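Side-chain contacts in putative retaining b-glycosidase (Saccharophagus degradans, PDB 5A95), which probably hydrolyses mixed-linkage beta-1,3-1,4-glucans as a retaining family 5 glycoside hydrolase: residues Trp85-Phe90 / Ala130-Ile135; Asn95-Asn100 / Trp330-Asp335. The protein carries 1 engineered substitution. One frame throughout, in Å; residues are numbered along the deposited sequence.

In the fold
Both interactions use helix 87-96, one near its start and the other at its end, and their centres lie about 12 Å apart. Interaction 1 joins this helix to helix 116-133 on the outer layer of the barrel; it is partly buried, with a salt bridge on the partly exposed side and apolar side chains within. The two rings of interaction 2 are buried and the contact is purely aromatic, tying the helix end to the loop 330-335, whose W330 and D335 belong to the glycan pocket. The two meet directly: L89 packs on F332, and I135 rests against the backbone of V99 and N100. The charged pairing thus lies in the outer helical layer, the aromatic one where the sugar-binding loop meets the helix.

Interaction 1: residues Trp85-Phe90 / Ala130-Ile135; sequences WQKSLF and ANDLGI
The ammonium of K87 reaches OD2 of D132 across the groove between two helices, NZ to OD2 2.8 Å, in a hydrogen-bonded salt bridge. CG of K87 stands anti to the backbone N (chi1 -175°) and the chain beyond it is extended, which carries NZ over to the neighbouring helix, the K87 and D132 side chains crossing at about a right angle. NZ comes in 44° out of the carboxylate plane. The other oxygen, OD1, forms a second salt bridge with K46, so each carboxylate oxygen has its own lysine. Beneath this bridge the contact is apolar. CD1 of L133 rests 3.7 Å from CB of F90 and 3.6 Å from F90 C, so this methyl packs on the backbone of helix 87-96 as well as on the side chain. The F90 ring lies against A130: its CE2 is 4.3 Å from A130 CB, and its CD2 lies 3.9 Å from the A130 amide N, which approaches the ring obliquely. Elsewhere the ring meets W129 edge-to-face. Two lysines paired with one carboxylate would be expected to keep D132 ionised, adding a charged clasp on the partly exposed side to the apolar packing below.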
loop_
_atom_site.group_PDB
_atom_site.type_symbol
_atom_site.label_atom_id
_atom_site.label_comp_id
_atom_site.label_asym_id
_atom_site.label_seq_id
_atom_site.Cartn_x
_atom_site.Cartn_y
_atom_site.Cartn_z
ATOM N N TRP A 85 6.898 -32.689 0.904
ATOM C CA TRP A 85 7.979 -31.895 0.317
ATOM C C TRP A 85 9.272 -32.674 0.527
ATOM O O TRP A 85 9.874 -32.607 1.605
ATOM C CB TRP A 85 8.055 -30.507 0.975
ATOM C CG TRP A 85 9.145 -29.632 0.395
ATOM C CD1 TRP A 85 10.321 -29.280 0.991
ATOM C CD2 TRP A 85 9.127 -28.951 -0.858
ATOM N NE1 TRP A 85 11.050 -28.456 0.178
ATOM C CE2 TRP A 85 10.342 -28.225 -0.965
ATOM C CE3 TRP A 85 8.214 -28.891 -1.916
ATOM C CZ2 TRP A 85 10.655 -27.434 -2.074
ATOM C CZ3 TRP A 85 8.527 -28.118 -3.008
ATOM C CH2 TRP A 85 9.751 -27.403 -3.096
ATOM N N GLN A 86 9.633 -33.465 -0.493
ATOM C CA GLN A 86 10.643 -34.531 -0.419
ATOM C C GLN A 86 11.467 -34.591 -1.680
ATOM O O GLN A 86 10.943 -34.350 -2.775
ATOM C CB GLN A 86 9.980 -35.910 -0.317
ATOM C CG GLN A 86 9.133 -36.106 0.908
ATOM C CD GLN A 86 8.532 -37.490 0.997
ATOM O OE1 GLN A 86 8.832 -38.242 1.911
ATOM N NE2 GLN A 86 7.667 -37.825 0.043
ATOM N N LYS A 87 12.735 -34.975 -1.548
ATOM C CA LYS A 87 13.546 -35.257 -2.713
ATOM C C LYS A 87 12.930 -36.310 -3.608
ATOM O O LYS A 87 13.049 -36.225 -4.829
ATOM C CB LYS A 87 14.958 -35.659 -2.293
ATOM C CG LYS A 87 15.856 -35.832 -3.499
ATOM C CD LYS A 87 17.318 -35.973 -3.162
ATOM C CE LYS A 87 18.119 -36.057 -4.442
ATOM N NZ LYS A 87 19.562 -36.119 -4.185
ATOM N N SER A 88 12.289 -37.316 -3.009
ATOM C CA SER A 88 11.749 -38.451 -3.764
ATOM C C SER A 88 10.729 -37.997 -4.812
ATOM O O SER A 88 10.554 -38.659 -5.833
ATOM C CB SER A 88 11.099 -39.470 -2.830
ATOM O OG SER A 88 10.006 -38.907 -2.119
ATOM N N LEU A 89 10.054 -36.869 -4.561
ATOM C CA LEU A 89 9.114 -36.318 -5.531
ATOM C C LEU A 89 9.854 -35.887 -6.820
ATOM O O LEU A 89 9.419 -36.191 -7.941
ATOM C CB LEU A 89 8.393 -35.123 -4.908
ATOM C CG LEU A 89 7.455 -34.317 -5.803
ATOM C CD1 LEU A 89 6.432 -35.205 -6.477
ATOM C CD2 LEU A 89 6.828 -33.187 -4.990
ATOM N N PHE A 90 10.969 -35.171 -6.660
ATOM C CA PHE A 90 11.750 -34.713 -7.814
ATOM C C PHE A 90 12.368 -35.900 -8.543
ATOM O O PHE A 90 12.397 -35.934 -9.784
ATOM C CB PHE A 90 12.844 -33.730 -7.384
ATOM C CG PHE A 90 12.341 -32.332 -7.073
ATOM C CD1 PHE A 90 11.175 -32.114 -6.360
ATOM C CD2 PHE A 90 13.093 -31.255 -7.459
ATOM C CE1 PHE A 90 10.729 -30.813 -6.077
ATOM C CE2 PHE A 90 12.670 -29.960 -7.180
ATOM C CZ PHE A 90 11.505 -29.744 -6.479
ATOM N N ALA A 130 16.834 -30.388 -7.848
ATOM C CA ALA A 130 16.734 -30.253 -9.288
ATOM C C ALA A 130 18.129 -30.314 -9.925
ATOM O O ALA A 130 18.325 -30.983 -10.938
ATOM C CB ALA A 130 16.026 -28.939 -9.637
ATOM N N ASN A 131 19.091 -29.584 -9.368
ATOM C CA ASN A 131 20.447 -29.627 -9.905
ATOM C C ASN A 131 21.050 -31.027 -9.851
ATOM O O ASN A 131 21.727 -31.442 -10.785
ATOM C CB ASN A 131 21.309 -28.618 -9.182
ATOM C CG ASN A 131 22.766 -28.707 -9.555
ATOM O OD1 ASN A 131 23.568 -29.218 -8.765
ATOM N ND2 ASN A 131 23.113 -28.256 -10.741
ATOM N N ASP A 132 20.793 -31.747 -8.760
ATOM C CA ASP A 132 21.316 -33.115 -8.637
ATOM C C ASP A 132 20.795 -34.006 -9.765
ATOM O O ASP A 132 21.501 -34.904 -10.228
ATOM C CB ASP A 132 20.952 -33.706 -7.263
ATOM C CG ASP A 132 21.673 -35.010 -6.980
ATOM O OD1 ASP A 132 22.907 -35.054 -7.192
ATOM O OD2 ASP A 132 21.015 -35.988 -6.557
ATOM N N LEU A 133 19.585 -33.707 -10.240
ATOM C CA LEU A 133 18.936 -34.495 -11.272
ATOM C C LEU A 133 19.066 -33.904 -12.666
ATOM O O LEU A 133 18.607 -34.517 -13.631
ATOM C CB LEU A 133 17.440 -34.606 -10.926
ATOM C CG LEU A 133 17.159 -35.483 -9.703
ATOM C CD1 LEU A 133 15.815 -35.168 -9.070
ATOM C CD2 LEU A 133 17.258 -36.967 -10.066
ATOM N N GLY A 134 19.706 -32.744 -12.779
ATOM C CA GLY A 134 19.912 -32.093 -14.064
ATOM C C GLY A 134 18.678 -31.426 -14.657
ATOM O O GLY A 134 18.645 -31.147 -15.871
ATOM N N ILE A 135 17.677 -31.137 -13.815
ATOM C CA ILE A 135 16.443 -30.499 -14.273
ATOM C C ILE A 135 16.359 -29.055 -13.781
ATOM O O ILE A 135 17.151 -28.611 -12.952
ATOM C CB ILE A 135 15.213 -31.299 -13.861
ATOM C CG1 ILE A 135 15.015 -31.243 -12.355
ATOM C CG2 ILE A 135 15.350 -32.713 -14.438
ATOM C CD1 ILE A 135 13.747 -31.869 -11.875
#

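Interaction 2: residues Asn95-Asn100 / Trp330-Asp335; sequences NNWGVN and WVFDPD. With BGC (beta-D-glucopyranose), chain D; BGC (beta-D-glucopyranose), chain B.
The loop that follows strand 326-329 at the sugar-binding end of the family 5 barrel backs onto the end of helix 87-96 through one edge-to-face aromatic pair, F332 against W97. CE1 of F332 points onto the indole, 3.4 Å above its plane and over its centre, with CE2 of W97 its nearest atom at 3.5 Å. The planes stand at 83°, and 4.8 Å separates the centroid of the F332 ring from that of the six-membered ring of W97. CG of F332 lies anti to the backbone N (chi1 -165°), which places the phenyl edge over the W97 indole. The indole is also held at its rim, where NE1 donates to E92, and K356 makes a cation-pi contact with it. A leucine in place of W97 would probably leave the edge of F332 without its aromatic face and E92 without the indole N-H. At W330 of the same loop, C3 of the chain D BGC lies 3.6 Å above the ring plane, offset toward the edge of the indole, while V331 CB packs on the opposite face. The carbonyl O of D335 accepts a 2.7 Å hydrogen bond from O2 of the chain B BGC. D333 OD2 accepts from the D335 backbone N, closing an Asx turn. Around the pair, F332 also touches L89 and L93 of helix 87-96, V71 of strand 65-72 and I341 of a loop.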
loop_
_atom_site.group_PDB
_atom_site.type_symbol
_atom_site.label_atom_id
_atom_site.label_comp_id
_atom_site.label_asym_id
_atom_site.label_seq_id
_atom_site.Cartn_x
_atom_site.Cartn_y
_atom_site.Cartn_z
ATOM N N ASN A 95 13.272 -39.187 -13.067
ATOM C CA ASN A 95 13.676 -40.540 -13.461
ATOM C C ASN A 95 12.632 -41.328 -14.225
ATOM O O ASN A 95 12.976 -42.152 -15.060
ATOM C CB ASN A 95 14.095 -41.372 -12.242
ATOM C CG ASN A 95 15.316 -40.812 -11.542
ATOM O OD1 ASN A 95 16.134 -40.124 -12.144
ATOM N ND2 ASN A 95 15.441 -41.113 -10.255
ATOM N N ASN A 96 11.371 -41.093 -13.906
ATOM C CA ASN A 96 10.266 -41.899 -14.433
ATOM C C ASN A 96 9.214 -41.198 -15.286
ATOM O O ASN A 96 8.453 -41.867 -15.977
ATOM C CB ASN A 96 9.552 -42.611 -13.289
ATOM C CG ASN A 96 10.428 -43.656 -12.620
ATOM O OD1 ASN A 96 11.307 -44.246 -13.252
ATOM N ND2 ASN A 96 10.173 -43.904 -11.349
ATOM N N TRP A 97 9.159 -39.863 -15.240
ATOM C CA TRP A 97 8.140 -39.125 -16.001
ATOM C C TRP A 97 8.673 -38.274 -17.149
ATOM O O TRP A 97 7.902 -37.582 -17.821
ATOM C CB TRP A 97 7.279 -38.276 -15.046
ATOM C CG TRP A 97 6.389 -39.089 -14.158
ATOM C CD1 TRP A 97 6.785 -39.920 -13.133
ATOM C CD2 TRP A 97 4.959 -39.161 -14.187
ATOM N NE1 TRP A 97 5.700 -40.524 -12.572
ATOM C CE2 TRP A 97 4.561 -40.071 -13.183
ATOM C CE3 TRP A 97 3.967 -38.540 -14.967
ATOM C CZ2 TRP A 97 3.210 -40.365 -12.929
ATOM C CZ3 TRP A 97 2.637 -38.837 -14.712
ATOM C CH2 TRP A 97 2.266 -39.752 -13.715
ATOM N N GLY A 98 9.979 -38.308 -17.380
ATOM C CA GLY A 98 10.578 -37.671 -18.542
ATOM C C GLY A 98 10.733 -36.178 -18.425
ATOM O O GLY A 98 11.023 -35.525 -19.400
ATOM N N VAL A 99 10.533 -35.619 -17.235
ATOM C CA VAL A 99 10.557 -34.167 -17.137
ATOM C C VAL A 99 11.967 -33.601 -17.171
ATOM O O VAL A 99 12.904 -34.230 -16.683
ATOM C CB VAL A 99 9.875 -33.612 -15.872
ATOM C CG1 VAL A 99 8.510 -34.253 -15.626
ATOM C CG2 VAL A 99 10.757 -33.683 -14.638
ATOM N N ASN A 100 12.113 -32.385 -17.709
ATOM C CA ASN A 100 13.326 -31.629 -17.529
ATOM C C ASN A 100 13.080 -30.355 -16.713
ATOM O O ASN A 100 14.013 -29.587 -16.497
ATOM C CB ASN A 100 14.029 -31.328 -18.852
ATOM C CG ASN A 100 13.236 -30.400 -19.764
ATOM O OD1 ASN A 100 12.384 -29.667 -19.330
ATOM N ND2 ASN A 100 13.554 -30.411 -21.040
ATOM N N TRP A 330 -0.399 -28.957 -15.427
ATOM C CA TRP A 330 -1.000 -28.734 -14.108
ATOM C C TRP A 330 -1.922 -29.926 -13.806
ATOM O O TRP A 330 -2.837 -30.159 -14.579
ATOM C CB TRP A 330 -1.817 -27.404 -14.108
ATOM C CG TRP A 330 -2.463 -27.093 -12.783
ATOM C CD1 TRP A 330 -3.646 -27.587 -12.318
ATOM C CD2 TRP A 330 -1.910 -26.318 -11.721
ATOM N NE1 TRP A 330 -3.895 -27.114 -11.052
ATOM C CE2 TRP A 330 -2.838 -26.339 -10.655
ATOM C CE3 TRP A 330 -0.726 -25.589 -11.574
ATOM C CZ2 TRP A 330 -2.609 -25.674 -9.448
ATOM C CZ3 TRP A 330 -0.494 -24.934 -10.390
ATOM C CH2 TRP A 330 -1.442 -24.958 -9.337
ATOM N N VAL A 331 -1.736 -30.658 -12.698
ATOM C CA VAL A 331 -0.676 -30.492 -11.688
ATOM C C VAL A 331 -0.302 -31.882 -11.153
ATOM O O VAL A 331 -1.173 -32.752 -11.036
ATOM C CB VAL A 331 -1.150 -29.566 -10.536
ATOM C CG1 VAL A 331 -2.433 -30.069 -9.914
ATOM C CG2 VAL A 331 -0.069 -29.372 -9.481
ATOM N N PHE A 332 0.973 -32.087 -10.840
ATOM C CA PHE A 332 1.458 -33.357 -10.325
ATOM C C PHE A 332 1.255 -33.367 -8.813
ATOM O O PHE A 332 2.164 -33.135 -8.042
ATOM C CB PHE A 332 2.914 -33.561 -10.720
ATOM C CG PHE A 332 3.384 -34.970 -10.544
ATOM C CD1 PHE A 332 3.178 -35.897 -11.558
ATOM C CD2 PHE A 332 4.062 -35.374 -9.403
ATOM C CE1 PHE A 332 3.635 -37.195 -11.426
ATOM C CE2 PHE A 332 4.524 -36.681 -9.277
ATOM C CZ PHE A 332 4.288 -37.586 -10.283
ATOM N N ASP A 333 0.011 -33.648 -8.441
ATOM C CA ASP A 333 -0.478 -33.656 -7.078
ATOM C C ASP A 333 -1.737 -34.494 -7.080
ATOM O O ASP A 333 -2.482 -34.447 -8.058
ATOM C CB ASP A 333 -0.836 -32.218 -6.647
ATOM C CG ASP A 333 -1.067 -32.109 -5.169
ATOM O OD1 ASP A 333 -0.066 -32.113 -4.423
ATOM O OD2 ASP A 333 -2.248 -32.067 -4.726
ATOM N N PRO A 334 -2.005 -35.260 -5.995
ATOM C CA PRO A 334 -3.253 -36.041 -5.944
ATOM C C PRO A 334 -4.468 -35.277 -5.411
ATOM O O PRO A 334 -5.575 -35.798 -5.452
ATOM C CB PRO A 334 -2.897 -37.204 -5.002
ATOM C CG PRO A 334 -1.912 -36.613 -4.065
ATOM C CD PRO A 334 -1.125 -35.600 -4.861
ATOM N N ASP A 335 -4.267 -34.075 -4.887
ATOM C CA ASP A 335 -5.332 -33.295 -4.258
ATOM C C ASP A 335 -5.800 -32.126 -5.098
ATOM O O ASP A 335 -7.001 -31.934 -5.296
ATOM C CB ASP A 335 -4.896 -32.780 -2.874
ATOM C CG ASP A 335 -4.431 -33.877 -1.977
ATOM O OD1 ASP A 335 -5.189 -34.837 -1.829
ATOM O OD2 ASP A 335 -3.323 -33.798 -1.425
HETATM C C2 BGC D . -5.178 -21.738 -11.248
HETATM C C3 BGC D . -4.835 -22.961 -10.400
HETATM C C4 BGC D . -6.066 -23.870 -10.298
HETATM C C5 BGC D . -6.567 -24.214 -11.688
HETATM C C6 BGC D . -7.767 -25.130 -11.663
HETATM C C1 BGC D . -5.957 -22.059 -12.520
HETATM O O1 BGC D . -6.672 -20.956 -13.017
HETATM O O2 BGC D . -3.947 -20.981 -11.544
HETATM O O3 BGC D . -4.325 -22.479 -9.117
HETATM O O4 BGC D . -5.879 -25.092 -9.570
HETATM O O5 BGC D . -6.986 -22.988 -12.280
HETATM O O6 BGC D . -8.224 -25.186 -13.015
HETATM C C2 BGC B . -9.081 -29.375 -5.396
HETATM C C3 BGC B . -10.525 -29.740 -5.119
HETATM C C4 BGC B . -11.087 -28.848 -4.038
HETATM C C5 BGC B . -10.927 -27.397 -4.444
HETATM C C6 BGC B . -11.430 -26.441 -3.368
HETATM C C1 BGC B . -8.928 -27.908 -5.692
HETATM O O2 BGC B . -8.612 -30.147 -6.509
HETATM O O3 BGC B . -10.581 -31.089 -4.664
HETATM O O4 BGC B . -12.460 -29.192 -3.833
HETATM O O5 BGC B . -9.536 -27.123 -4.647
HETATM O O6 BGC B . -10.643 -26.604 -2.174
#